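Local coordinates for protein oxidoreductase (Azotobacter vinelandii, PDB 7D5M) that binds NAD(+) and, as a homologue of inositol dehydrogenase, probably catalyses NAD-dependent oxidation of a polyol or sugar-like substrate, at residues H169-H174 with G270-V275; E241-T246 with S261-G266. All coordinates share one frame; numbering follows the deposited sequence.

In the fold
After the NAD-binding Rossmann domain, the chain enters the mixed sheet of the C-terminal domain along strand 165-173. Helix 202-217 and strand 223-231 follow. Strand 243-250 then runs out, and strand 255-261 returns beside it; interaction 2 closes this short hairpin at its open end. The chain leaves Ser-261 as a loop and comes back along strand 271-277, which pairs with strand 165-173 in interaction 1. Interaction 2 is therefore nested inside the larger loop closed by interaction 1. The two contacts touch: Phe-172 O lies 3.0 Å from Ser-261 N, a probable hydrogen bond. Both also reach the second subunit.

Interaction 1. Residues H169-H174 with G270-V275; sequences HMQFAH and GQKIRV
Gln-171 and Lys-272 form a hydrogen-bonded antiparallel pair, and the Gln-171 side chain adds a further bond. Its CB lies 4.2 Å from Gly-270 O. Its CG sits between the backbone N and the carbonyl carbon (chi1 69°). This torsion brings CG to 3.4 Å from Gly-270 O. Gln-171 CD and NE2 run alongside Lys-272 CD, NE2 nearer at 3.9 Å. At the tip, NE2 donates to Gly-270 O over 3.0 Å, with the acceptor in the plane of the Gln-171 amide. The same Gly-270 O takes the backbone N of Ala-173 at 3.2 Å, from the opposite face of its carbonyl plane. Two donors thus grip this oxygen.

On the other face of the sheet, Gln-271 CB sits over the Phe-172 ring, 3.9 Å from its centroid, in a CH-pi contact. The Gln-271 amide lies 9° from parallel to the ring, and its NE2 goes on to Asp-286. Met-170 CG meets Ile-273 CD1 at 3.9 Å. His-169 NE2 bonds Tyr-245 OH of the second subunit, and Arg-274 NH1 forms a salt bridge with Glu-283. The ladder is part of the large mixed sheet of the C-terminal domain in the GFO/IDH/MocA family.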
loop_
_atom_site.group_PDB
_atom_site.type_symbol
_atom_site.label_atom_id
_atom_site.label_comp_id
_atom_site.label_asym_id
_atom_site.label_seq_id
_atom_site.Cartn_x
_atom_site.Cartn_y
_atom_site.Cartn_z
ATOM N N HIS A 169 -14.370 4.954 -14.266
ATOM C CA HIS A 169 -13.300 4.014 -14.689
ATOM C C HIS A 169 -13.494 2.685 -13.969
ATOM O O HIS A 169 -13.389 2.648 -12.740
ATOM C CB HIS A 169 -11.923 4.628 -14.458
ATOM C CG HIS A 169 -11.611 5.649 -15.487
ATOM N ND1 HIS A 169 -10.326 5.964 -15.845
ATOM C CD2 HIS A 169 -12.424 6.376 -16.280
ATOM C CE1 HIS A 169 -10.358 6.890 -16.780
ATOM N NE2 HIS A 169 -11.630 7.168 -17.062
ATOM N N MET A 170 -13.765 1.644 -14.741
ATOM C CA MET A 170 -14.129 0.305 -14.235
ATOM C C MET A 170 -13.152 -0.709 -14.812
ATOM O O MET A 170 -12.785 -0.594 -16.004
ATOM C CB MET A 170 -15.554 -0.035 -14.656
ATOM C CG MET A 170 -16.581 0.777 -13.912
ATOM S SD MET A 170 -18.146 0.814 -14.756
ATOM C CE MET A 170 -17.845 2.079 -15.990
ATOM N N GLN A 171 -12.744 -1.671 -13.990
ATOM C CA GLN A 171 -11.975 -2.824 -14.484
ATOM C C GLN A 171 -12.375 -4.053 -13.679
ATOM O O GLN A 171 -12.717 -3.934 -12.492
ATOM C CB GLN A 171 -10.471 -2.548 -14.458
ATOM C CG GLN A 171 -9.869 -2.443 -13.064
ATOM C CD GLN A 171 -8.356 -2.433 -13.063
ATOM O OE1 GLN A 171 -7.723 -1.493 -13.542
ATOM N NE2 GLN A 171 -7.762 -3.480 -12.508
ATOM N N PHE A 172 -12.362 -5.191 -14.346
ATOM C CA PHE A 172 -12.273 -6.511 -13.690
ATOM C C PHE A 172 -11.267 -7.299 -14.521
ATOM O O PHE A 172 -11.640 -7.835 -15.572
ATOM C CB PHE A 172 -13.653 -7.151 -13.538
ATOM C CG PHE A 172 -13.713 -8.262 -12.520
ATOM C CD1 PHE A 172 -12.579 -8.974 -12.157
ATOM C CD2 PHE A 172 -14.919 -8.606 -11.929
ATOM C CE1 PHE A 172 -12.651 -10.005 -11.234
ATOM C CE2 PHE A 172 -14.991 -9.647 -11.017
ATOM C CZ PHE A 172 -13.857 -10.335 -10.659
ATOM N N ALA A 173 -10.005 -7.256 -14.106
ATOM C CA ALA A 173 -8.847 -7.705 -14.907
ATOM C C ALA A 173 -7.975 -8.616 -14.048
ATOM O O ALA A 173 -7.120 -8.111 -13.310
ATOM C CB ALA A 173 -8.081 -6.506 -15.410
ATOM N N HIS A 174 -8.222 -9.922 -14.133
ATOM C CA HIS A 174 -7.456 -10.980 -13.435
ATOM C C HIS A 174 -6.620 -11.750 -14.462
ATOM O O HIS A 174 -6.835 -11.567 -15.667
ATOM C CB HIS A 174 -8.398 -11.894 -12.645
ATOM C CG HIS A 174 -9.234 -12.774 -13.504
ATOM N ND1 HIS A 174 -8.775 -13.990 -13.981
ATOM C CD2 HIS A 174 -10.490 -12.626 -13.965
ATOM C CE1 HIS A 174 -9.729 -14.555 -14.705
ATOM N NE2 HIS A 174 -10.799 -13.745 -14.688
ATOM N N GLY A 270 -8.462 -7.813 -9.325
ATOM C CA GLY A 270 -8.318 -6.506 -9.986
ATOM C C GLY A 270 -9.663 -5.953 -10.398
ATOM O O GLY A 270 -9.758 -5.422 -11.503
ATOM N N GLN A 271 -10.691 -6.094 -9.559
ATOM C CA GLN A 271 -11.977 -5.400 -9.812
ATOM C C GLN A 271 -11.930 -4.048 -9.095
ATOM O O GLN A 271 -11.881 -4.025 -7.869
ATOM C CB GLN A 271 -13.192 -6.207 -9.358
ATOM C CG GLN A 271 -14.482 -5.518 -9.755
ATOM C CD GLN A 271 -15.746 -6.144 -9.215
ATOM O OE1 GLN A 271 -16.837 -5.682 -9.530
ATOM N NE2 GLN A 271 -15.611 -7.188 -8.404
ATOM N N LYS A 272 -11.931 -2.964 -9.850
ATOM C CA LYS A 272 -11.838 -1.605 -9.280
ATOM C C LYS A 272 -12.855 -0.711 -9.980
ATOM O O LYS A 272 -13.131 -0.909 -11.178
ATOM C CB LYS A 272 -10.412 -1.064 -9.410
ATOM C CG LYS A 272 -9.321 -1.962 -8.828
ATOM C CD LYS A 272 -7.878 -1.533 -9.108
ATOM C CE LYS A 272 -6.921 -2.108 -8.086
ATOM N NZ LYS A 272 -5.498 -2.020 -8.497
ATOM N N ILE A 273 -13.386 0.253 -9.244
ATOM C CA ILE A 273 -14.224 1.321 -9.841
ATOM C C ILE A 273 -13.756 2.647 -9.256
ATOM O O ILE A 273 -13.628 2.765 -8.035
ATOM C CB ILE A 273 -15.729 1.078 -9.644
ATOM C CG1 ILE A 273 -16.538 2.245 -10.215
ATOM C CG2 ILE A 273 -16.084 0.802 -8.192
ATOM C CD1 ILE A 273 -17.974 1.908 -10.489
ATOM N N ARG A 274 -13.435 3.589 -10.133
ATOM C CA ARG A 274 -13.062 4.960 -9.723
ATOM C C ARG A 274 -14.091 5.891 -10.352
ATOM O O ARG A 274 -14.246 5.862 -11.582
ATOM C CB ARG A 274 -11.641 5.313 -10.163
ATOM C CG ARG A 274 -11.186 6.693 -9.713
ATOM C CD ARG A 274 -9.758 7.007 -10.131
ATOM N NE ARG A 274 -9.313 8.296 -9.634
ATOM C CZ ARG A 274 -8.830 8.535 -8.421
ATOM N NH1 ARG A 274 -8.702 7.568 -7.522
ATOM N NH2 ARG A 274 -8.461 9.762 -8.103
ATOM N N VAL A 275 -14.790 6.649 -9.528
ATOM C CA VAL A 275 -15.737 7.682 -10.014
ATOM C C VAL A 275 -15.053 9.023 -9.806
ATOM O O VAL A 275 -14.682 9.321 -8.661
ATOM C CB VAL A 275 -17.090 7.606 -9.289
ATOM C CG1 VAL A 275 -18.047 8.657 -9.826
ATOM C CG2 VAL A 275 -17.691 6.216 -9.381
#

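Interaction 2. Residues E241-T246 with S261-G266; sequences EDNAYT and SAVNAG
An ST turn and a classic beta bulge meet at the open end of the hairpin made by strands 243-250 and 255-261, where Asn-243 pairs with Ser-261. The hairpin belongs to the mixed sheet of the C-terminal domain. Asn-243 and Ser-261 are a non-hydrogen-bonded antiparallel pair, with their side chains on the same face of the sheet. The bulge is formed by Asp-242 and Asn-243, which both face Gln-231 on the neighbouring strand.

One backbone bond crosses the contact. Ala-262 N donates to Asp-242 O at 3.0 Å, and the bond is nearly straight, 174° at the hydrogen. Beyond it, side-chain packing by Val-263 continues the contact.

Val-263 packs on Asp-242, just before strand 243-250, and its two methyls take different partners. CG1 lies 3.6 Å from Asp-242 CG, and the two side chains cross at about a right angle. CG2 rests 3.6 Å from Asp-242 O and also approaches Asn-243 CB. The carboxylate of Asp-242 is turned to other partners: OD1 accepts from Phe-233 N, and OD2 accepts from Val-234 N and forms a salt bridge with Arg-237. Several donors therefore satisfy this buried acid and probably favour its charged form.

Ser-261 OG links the turn to the strand. It stands anti to the backbone N (chi1 -167°), within reach of both partners. It accepts from Val-263 N at 3.2 Å, which makes the ST turn. On the strand side, Asn-243 OD1 accepts from Trp-259 NE1. The same oxygen takes a second bond: Ser-261 OG donates to Asn-243 OD1 over 2.8 Å, in the carbonyl plane and on a lone pair.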
loop_
_atom_site.group_PDB
_atom_site.type_symbol
_atom_site.label_atom_id
_atom_site.label_comp_id
_atom_site.label_asym_id
_atom_site.label_seq_id
_atom_site.Cartn_x
_atom_site.Cartn_y
_atom_site.Cartn_z
ATOM N N GLU A 241 -13.846 -13.418 -26.367
ATOM C CA GLU A 241 -12.745 -12.509 -25.962
ATOM C C GLU A 241 -12.262 -12.839 -24.544
ATOM O O GLU A 241 -13.103 -13.054 -23.657
ATOM C CB GLU A 241 -13.205 -11.053 -26.101
ATOM C CG GLU A 241 -14.110 -10.522 -24.993
ATOM C CD GLU A 241 -15.492 -11.138 -24.861
ATOM O OE1 GLU A 241 -15.989 -11.728 -25.843
ATOM O OE2 GLU A 241 -16.074 -11.018 -23.771
ATOM N N ASP A 242 -10.944 -12.810 -24.325
ATOM C CA ASP A 242 -10.353 -12.912 -22.965
ATOM C C ASP A 242 -9.822 -11.546 -22.526
ATOM O O ASP A 242 -9.243 -11.465 -21.425
ATOM C CB ASP A 242 -9.306 -14.024 -22.875
ATOM C CG ASP A 242 -8.241 -13.995 -23.958
ATOM O OD1 ASP A 242 -8.055 -12.938 -24.584
ATOM O OD2 ASP A 242 -7.606 -15.039 -24.158
ATOM N N ASN A 243 -10.058 -10.512 -23.331
ATOM C CA ASN A 243 -9.673 -9.119 -23.009
ATOM C C ASN A 243 -10.589 -8.185 -23.783
ATOM O O ASN A 243 -10.897 -8.502 -24.946
ATOM C CB ASN A 243 -8.208 -8.872 -23.356
ATOM C CG ASN A 243 -7.694 -7.603 -22.719
ATOM O OD1 ASN A 243 -7.516 -7.558 -21.504
ATOM N ND2 ASN A 243 -7.475 -6.573 -23.523
ATOM N N ALA A 244 -11.015 -7.079 -23.186
ATOM C CA ALA A 244 -11.837 -6.093 -23.908
ATOM C C ALA A 244 -11.717 -4.706 -23.282
ATOM O O ALA A 244 -11.518 -4.583 -22.047
ATOM C CB ALA A 244 -13.264 -6.566 -23.954
ATOM N N TYR A 245 -11.820 -3.703 -24.144
ATOM C CA TYR A 245 -11.914 -2.274 -23.785
ATOM C C TYR A 245 -13.272 -1.767 -24.238
ATOM O O TYR A 245 -13.551 -1.799 -25.453
ATOM C CB TYR A 245 -10.804 -1.465 -24.453
ATOM C CG TYR A 245 -9.448 -2.051 -24.200
ATOM C CD1 TYR A 245 -8.751 -1.741 -23.044
ATOM C CD2 TYR A 245 -8.876 -2.942 -25.096
ATOM C CE1 TYR A 245 -7.509 -2.295 -22.790
ATOM C CE2 TYR A 245 -7.644 -3.511 -24.851
ATOM C CZ TYR A 245 -6.953 -3.178 -23.700
ATOM O OH TYR A 245 -5.739 -3.748 -23.449
ATOM N N THR A 246 -14.068 -1.274 -23.297
ATOM C CA THR A 246 -15.353 -0.618 -23.609
ATOM C C THR A 246 -15.262 0.851 -23.221
ATOM O O THR A 246 -15.068 1.152 -22.034
ATOM C CB THR A 246 -16.538 -1.299 -22.928
ATOM O OG1 THR A 246 -16.465 -2.683 -23.259
ATOM C CG2 THR A 246 -17.851 -0.687 -23.372
ATOM N N SER A 261 -10.847 -8.438 -18.368
ATOM C CA SER A 261 -9.703 -9.312 -18.735
ATOM C C SER A 261 -9.619 -10.553 -17.855
ATOM O O SER A 261 -9.883 -10.457 -16.643
ATOM C CB SER A 261 -8.406 -8.537 -18.715
ATOM O OG SER A 261 -7.375 -9.281 -19.341
ATOM N N ALA A 262 -9.244 -11.674 -18.465
ATOM C CA ALA A 262 -8.855 -12.915 -17.773
ATOM C C ALA A 262 -7.383 -13.218 -18.060
ATOM O O ALA A 262 -6.914 -14.270 -17.616
ATOM C CB ALA A 262 -9.757 -14.044 -18.205
ATOM N N VAL A 263 -6.670 -12.301 -18.722
ATOM C CA VAL A 263 -5.256 -12.510 -19.158
ATOM C C VAL A 263 -4.354 -11.391 -18.607
ATOM O O VAL A 263 -3.234 -11.199 -19.131
ATOM C CB VAL A 263 -5.181 -12.630 -20.692
ATOM C CG1 VAL A 263 -5.993 -13.817 -21.169
ATOM C CG2 VAL A 263 -5.629 -11.363 -21.397
ATOM N N ASN A 264 -4.784 -10.710 -17.543
ATOM C CA ASN A 264 -3.935 -9.713 -16.849
ATOM C C ASN A 264 -2.979 -10.468 -15.921
ATOM O O ASN A 264 -3.231 -10.537 -14.696
ATOM C CB ASN A 264 -4.786 -8.674 -16.127
ATOM C CG ASN A 264 -3.933 -7.649 -15.424
ATOM O OD1 ASN A 264 -2.759 -7.488 -15.757
ATOM N ND2 ASN A 264 -4.529 -6.965 -14.455
ATOM N N ALA A 265 -1.918 -11.041 -16.493
ATOM C CA ALA A 265 -0.995 -11.964 -15.807
ATOM C C ALA A 265 -0.565 -11.358 -14.466
ATOM O O ALA A 265 -0.143 -10.196 -14.461
ATOM C CB ALA A 265 0.189 -12.265 -16.694
ATOM N N GLY A 266 -0.678 -12.128 -13.377
ATOM C CA GLY A 266 -0.230 -11.723 -12.031
ATOM C C GLY A 266 -1.341 -11.101 -11.200
ATOM O O GLY A 266 -1.181 -11.039 -9.961
#